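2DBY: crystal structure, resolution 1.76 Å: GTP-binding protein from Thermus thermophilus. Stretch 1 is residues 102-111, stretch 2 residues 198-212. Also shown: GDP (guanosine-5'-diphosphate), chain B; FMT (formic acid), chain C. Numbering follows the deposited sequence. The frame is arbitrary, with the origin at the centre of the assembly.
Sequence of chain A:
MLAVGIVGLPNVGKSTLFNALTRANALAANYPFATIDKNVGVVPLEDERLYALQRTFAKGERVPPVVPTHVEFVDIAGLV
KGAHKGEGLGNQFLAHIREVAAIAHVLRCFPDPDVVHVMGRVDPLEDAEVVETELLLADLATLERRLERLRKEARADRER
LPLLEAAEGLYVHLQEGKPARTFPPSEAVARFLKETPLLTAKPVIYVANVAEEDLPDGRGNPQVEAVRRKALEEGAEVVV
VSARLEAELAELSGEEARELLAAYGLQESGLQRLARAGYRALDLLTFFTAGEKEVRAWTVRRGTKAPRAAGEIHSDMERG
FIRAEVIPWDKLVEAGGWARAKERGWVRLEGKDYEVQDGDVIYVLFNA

Stretch 1, residues 102-111: AIAHVLRCFP
Stretch 2, residues 198-212: LLTAKPVIYVANVAE

The two stretches form a pair of adjacent parallel β-strands, joined by an unbroken ladder of backbone hydrogen bonds and extended at its C-terminal end by loop residues that reach the bound GDP. Strands 102-108 and 204-209 run in the same direction, their axes 23° apart and 4.6 Å at closest approach, with phi near -75 to -150° and psi near 100 to 160°. Register is a constant offset: Ile-103 lies beside Val-204, Ala-104 beside Ile-205, and so on to Arg-108 beside Asn-209, with CA-CA separations of 4.5-5.2 Å.

As expected for parallel strands, the odd-numbered residues of the first strand bond to residues flanking their partners. Ile-103 N donates to Pro-203 O (3.0 Å) and Ile-103 O accepts from Ile-205 N (2.8 Å); His-105 N donates to Ile-205 O (2.9 Å) and His-105 O accepts from Val-207 N (2.8 Å); Leu-107 N donates to Val-207 O (2.9 Å) and Leu-107 O accepts from Asn-209 N (2.9 Å). Just past the first strand, Cys-109 N donates to Asn-209 O (2.8 Å). CA-H...O contacts supplement the ladder, the shortest from Ala-104 CA to Ile-205 O (3.2 Å).

Side chains alternate between the sheet's faces. On one, Ala-104 CB lies 4.2 Å from Ile-205 (m, t) CB and 3.9 Å from Val-207 (t) CG2, and Val-106 (t) CG2 lies 4.3 Å from Val-207 CB. Arg-108 and Asn-209 (chi1 t, chi2 15°) complete this face, with Val-106 CG1 4.2 Å from Asn-209 CB. The other carries Ile-103 (m, t), Val-204 (t), His-105 (t, chi2 162°), Tyr-206 (chi1 -80°, chi2 163°), Leu-107 (m, t) and Ala-208. Here Leu-107 CD1 sits over the Tyr-206 ring, 4.3 Å from its centroid and 24° off the normal, a CH-π contact, while His-105 ND1 donates to O1 of the bound formic acid (2.9 Å).

Past the strands, Cys-109 (m; phi/psi -120/29°) turns toward the second stretch, placing SG 3.9 Å from Ala-208 CB and CB 3.9 Å from Val-210 CG1. Phe-110 (p, chi2 78°; phi/psi -147/158°) presents its ring edge to Asn-209 O, 3.2 Å from CD2, and Val-210 CA, 3.6 Å from CD2; one ring face covers the guanine, with CZ 3.3 Å from GDP C4. A water links the loops, donating to Cys-109 O (3.3 Å) and accepting from Ala-211 N (2.9 Å). Arg-108 (t, t, m, chi4 -157°) extends to the ribose, where NH2 makes a weak hydrogen bond to GDP O4' (2.6 Å).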

# COMPACT_ATOMS: atom_id res chain seq x y z
N ALA A 102 -1.77 -6.26 0.48
CA ALA A 102 -2.28 -5.75 1.76
C ALA A 102 -3.80 -5.76 1.68
O ALA A 102 -4.38 -5.82 0.59
CB ALA A 102 -1.73 -4.32 2.05
N ILE A 103 -4.44 -5.69 2.85
CA ILE A 103 -5.89 -5.74 2.96
C ILE A 103 -6.40 -4.51 3.71
O ILE A 103 -5.81 -4.11 4.73
CB ILE A 103 -6.31 -7.01 3.75
CG1 ILE A 103 -5.87 -8.26 2.99
CG2 ILE A 103 -7.82 -6.98 4.03
CD1 ILE A 103 -6.09 -9.58 3.75
N ALA A 104 -7.47 -3.90 3.23
CA ALA A 104 -8.06 -2.76 3.93
C ALA A 104 -9.51 -3.23 4.16
O ALA A 104 -10.26 -3.49 3.21
CB ALA A 104 -8.02 -1.50 3.05
N HIS A 105 -9.89 -3.34 5.42
CA HIS A 105 -11.21 -3.84 5.78
C HIS A 105 -12.08 -2.69 6.24
O HIS A 105 -11.77 -2.04 7.25
CB HIS A 105 -11.05 -4.91 6.90
CG HIS A 105 -12.32 -5.65 7.24
ND1 HIS A 105 -12.31 -6.85 7.92
CD2 HIS A 105 -13.62 -5.38 6.97
CE1 HIS A 105 -13.55 -7.29 8.06
NE2 HIS A 105 -14.37 -6.42 7.49
N VAL A 106 -13.16 -2.44 5.51
CA VAL A 106 -14.08 -1.35 5.84
C VAL A 106 -15.00 -1.84 6.96
O VAL A 106 -15.66 -2.86 6.83
CB VAL A 106 -14.92 -0.95 4.62
CG1 VAL A 106 -15.89 0.20 4.98
CG2 VAL A 106 -13.98 -0.55 3.46
N LEU A 107 -15.04 -1.08 8.05
CA LEU A 107 -15.85 -1.43 9.21
C LEU A 107 -16.80 -0.26 9.48
O LEU A 107 -16.37 0.90 9.55
CB LEU A 107 -14.91 -1.65 10.40
CG LEU A 107 -13.89 -2.77 10.25
CD1 LEU A 107 -12.90 -2.71 11.43
CD2 LEU A 107 -14.64 -4.12 10.25
N ARG A 108 -18.09 -0.56 9.62
CA ARG A 108 -19.06 0.49 9.86
C ARG A 108 -19.03 0.99 11.31
O ARG A 108 -19.22 0.21 12.26
CB ARG A 108 -20.47 0.00 9.48
CG ARG A 108 -21.58 0.88 10.05
CD ARG A 108 -22.91 0.60 9.38
NE ARG A 108 -22.82 0.90 7.97
CZ ARG A 108 -23.85 1.18 7.18
NH1 ARG A 108 -25.08 1.21 7.68
NH2 ARG A 108 -23.65 1.43 5.90
N CYS A 109 -18.77 2.29 11.48
CA CYS A 109 -18.72 2.89 12.81
C CYS A 109 -19.73 4.02 13.02
O CYS A 109 -19.48 4.94 13.80
CB CYS A 109 -17.32 3.41 13.14
SG CYS A 109 -16.06 2.09 13.23
N PHE A 110 -20.85 3.97 12.32
CA PHE A 110 -21.92 4.98 12.49
C PHE A 110 -23.26 4.28 12.26
O PHE A 110 -23.30 3.24 11.61
CB PHE A 110 -21.76 6.11 11.48
CG PHE A 110 -21.96 5.67 10.07
CD1 PHE A 110 -23.25 5.47 9.57
CD2 PHE A 110 -20.87 5.35 9.28
CE1 PHE A 110 -23.44 4.93 8.31
CE2 PHE A 110 -21.05 4.81 8.01
CZ PHE A 110 -22.34 4.60 7.53
N PRO A 111 -24.36 4.84 12.78
CA PRO A 111 -25.68 4.22 12.58
C PRO A 111 -26.13 4.32 11.12
O PRO A 111 -26.25 3.31 10.43
CB PRO A 111 -26.60 5.03 13.50
CG PRO A 111 -25.65 5.59 14.54
CD PRO A 111 -24.46 5.98 13.71
N LEU A 198 1.38 -16.39 3.63
CA LEU A 198 0.15 -16.63 4.37
C LEU A 198 -0.79 -15.43 4.27
O LEU A 198 -0.35 -14.28 4.27
CB LEU A 198 0.44 -16.91 5.84
CG LEU A 198 1.24 -18.20 6.09
CD1 LEU A 198 1.43 -18.36 7.61
CD2 LEU A 198 0.50 -19.40 5.49
N LEU A 199 -2.09 -15.71 4.19
CA LEU A 199 -3.06 -14.64 4.07
C LEU A 199 -3.03 -13.68 5.27
O LEU A 199 -3.17 -12.45 5.09
CB LEU A 199 -4.47 -15.22 3.92
CG LEU A 199 -4.59 -16.20 2.74
CD1 LEU A 199 -6.06 -16.57 2.62
CD2 LEU A 199 -4.09 -15.58 1.39
N THR A 200 -2.85 -14.23 6.47
CA THR A 200 -2.83 -13.40 7.67
C THR A 200 -1.48 -12.72 7.91
O THR A 200 -1.32 -12.02 8.91
CB THR A 200 -3.24 -14.18 8.95
OG1 THR A 200 -2.33 -15.26 9.16
CG2 THR A 200 -4.66 -14.73 8.81
N ALA A 201 -0.54 -12.93 7.00
CA ALA A 201 0.77 -12.27 7.08
C ALA A 201 0.70 -10.93 6.31
O ALA A 201 1.58 -10.06 6.47
CB ALA A 201 1.89 -13.18 6.49
N LYS A 202 -0.32 -10.76 5.47
CA LYS A 202 -0.45 -9.50 4.72
C LYS A 202 -0.79 -8.35 5.68
O LYS A 202 -1.59 -8.50 6.62
CB LYS A 202 -1.56 -9.61 3.65
CG LYS A 202 -1.35 -10.76 2.65
CD LYS A 202 -2.55 -10.95 1.71
CE LYS A 202 -2.40 -12.18 0.82
NZ LYS A 202 -1.38 -12.00 -0.26
N PRO A 203 -0.18 -7.17 5.46
CA PRO A 203 -0.47 -6.03 6.34
C PRO A 203 -1.95 -5.71 6.22
O PRO A 203 -2.56 -5.89 5.14
CB PRO A 203 0.38 -4.91 5.75
CG PRO A 203 1.55 -5.65 5.17
CD PRO A 203 0.93 -6.87 4.54
N VAL A 204 -2.52 -5.19 7.29
CA VAL A 204 -3.95 -4.85 7.30
C VAL A 204 -4.19 -3.43 7.76
O VAL A 204 -3.48 -2.93 8.66
CB VAL A 204 -4.74 -5.78 8.26
CG1 VAL A 204 -6.17 -5.22 8.46
CG2 VAL A 204 -4.81 -7.20 7.72
N ILE A 205 -5.15 -2.78 7.10
CA ILE A 205 -5.60 -1.44 7.48
C ILE A 205 -7.09 -1.58 7.83
O ILE A 205 -7.85 -2.13 7.05
CB ILE A 205 -5.52 -0.44 6.30
CG1 ILE A 205 -4.09 -0.29 5.82
CG2 ILE A 205 -6.11 0.93 6.73
CD1 ILE A 205 -4.03 0.24 4.38
N TYR A 206 -7.51 -1.13 9.01
CA TYR A 206 -8.92 -1.18 9.34
C TYR A 206 -9.40 0.21 8.93
O TYR A 206 -8.85 1.21 9.40
CB TYR A 206 -9.13 -1.34 10.84
CG TYR A 206 -8.98 -2.75 11.38
CD1 TYR A 206 -8.81 -2.96 12.74
CD2 TYR A 206 -9.03 -3.85 10.55
CE1 TYR A 206 -8.69 -4.23 13.27
CE2 TYR A 206 -8.92 -5.15 11.06
CZ TYR A 206 -8.75 -5.32 12.43
OH TYR A 206 -8.65 -6.59 12.96
N VAL A 207 -10.39 0.27 8.05
CA VAL A 207 -10.91 1.56 7.57
C VAL A 207 -12.21 1.80 8.33
O VAL A 207 -13.23 1.18 8.04
CB VAL A 207 -11.19 1.50 6.04
CG1 VAL A 207 -11.72 2.83 5.54
CG2 VAL A 207 -9.91 1.14 5.29
N ALA A 208 -12.15 2.68 9.32
CA ALA A 208 -13.34 2.98 10.13
C ALA A 208 -14.20 3.98 9.38
O ALA A 208 -13.82 5.15 9.24
CB ALA A 208 -12.92 3.57 11.51
N ASN A 209 -15.34 3.52 8.87
CA ASN A 209 -16.27 4.39 8.13
C ASN A 209 -17.15 5.09 9.16
O ASN A 209 -17.86 4.43 9.92
CB ASN A 209 -17.12 3.56 7.17
CG ASN A 209 -17.91 4.42 6.20
OD1 ASN A 209 -17.62 5.61 6.04
ND2 ASN A 209 -18.88 3.82 5.55
N VAL A 210 -17.09 6.41 9.17
CA VAL A 210 -17.85 7.19 10.13
C VAL A 210 -18.69 8.28 9.47
O VAL A 210 -18.54 8.54 8.27
CB VAL A 210 -16.90 7.92 11.14
CG1 VAL A 210 -16.11 6.90 11.93
CG2 VAL A 210 -15.92 8.86 10.40
N ALA A 211 -19.56 8.89 10.26
CA ALA A 211 -20.35 10.01 9.77
C ALA A 211 -19.33 11.16 9.69
O ALA A 211 -18.39 11.21 10.48
CB ALA A 211 -21.45 10.35 10.78
N GLU A 212 -19.51 12.10 8.76
CA GLU A 212 -18.54 13.18 8.59
C GLU A 212 -18.19 13.99 9.84
O GLU A 212 -17.05 14.47 9.95
CB GLU A 212 -19.01 14.13 7.48
CG GLU A 212 -20.43 14.60 7.62
CD GLU A 212 -20.99 15.16 6.31
OE1 GLU A 212 -20.71 14.58 5.24
OE2 GLU A 212 -21.72 16.15 6.37
PB GDP B . -21.84 -1.97 1.12
O1B GDP B . -22.96 -2.98 1.33
O2B GDP B . -20.59 -2.25 2.11
O3B GDP B . -21.52 -1.55 -0.32
O3A GDP B . -22.48 -0.61 1.76
PA GDP B . -23.06 0.71 1.02
O1A GDP B . -22.00 1.34 0.21
O2A GDP B . -24.30 0.31 0.08
O5' GDP B . -23.54 1.75 2.15
C5' GDP B . -24.61 1.18 2.91
C4' GDP B . -25.50 2.32 3.46
O4' GDP B . -24.75 3.24 4.35
C3' GDP B . -26.08 3.24 2.40
O3' GDP B . -27.44 3.68 2.28
C2' GDP B . -24.99 4.33 2.27
O2' GDP B . -25.66 5.53 1.81
C1' GDP B . -24.71 4.60 3.74
N9 GDP B . -23.35 5.17 3.99
C8 GDP B . -22.15 4.69 3.51
N7 GDP B . -21.16 5.43 3.93
C5 GDP B . -21.66 6.43 4.71
C6 GDP B . -21.07 7.52 5.45
O6 GDP B . -19.87 7.68 5.43
N1 GDP B . -21.90 8.37 6.16
C2 GDP B . -23.26 8.17 6.16
N2 GDP B . -24.06 9.03 6.88
N3 GDP B . -23.83 7.16 5.49
C4 GDP B . -23.07 6.28 4.76
C FMT C . -9.48 -8.24 8.24
O1 FMT C . -10.15 -8.33 9.26
O2 FMT C . -8.31 -8.93 8.11
O HOH W 1 -19.90 8.13 13.06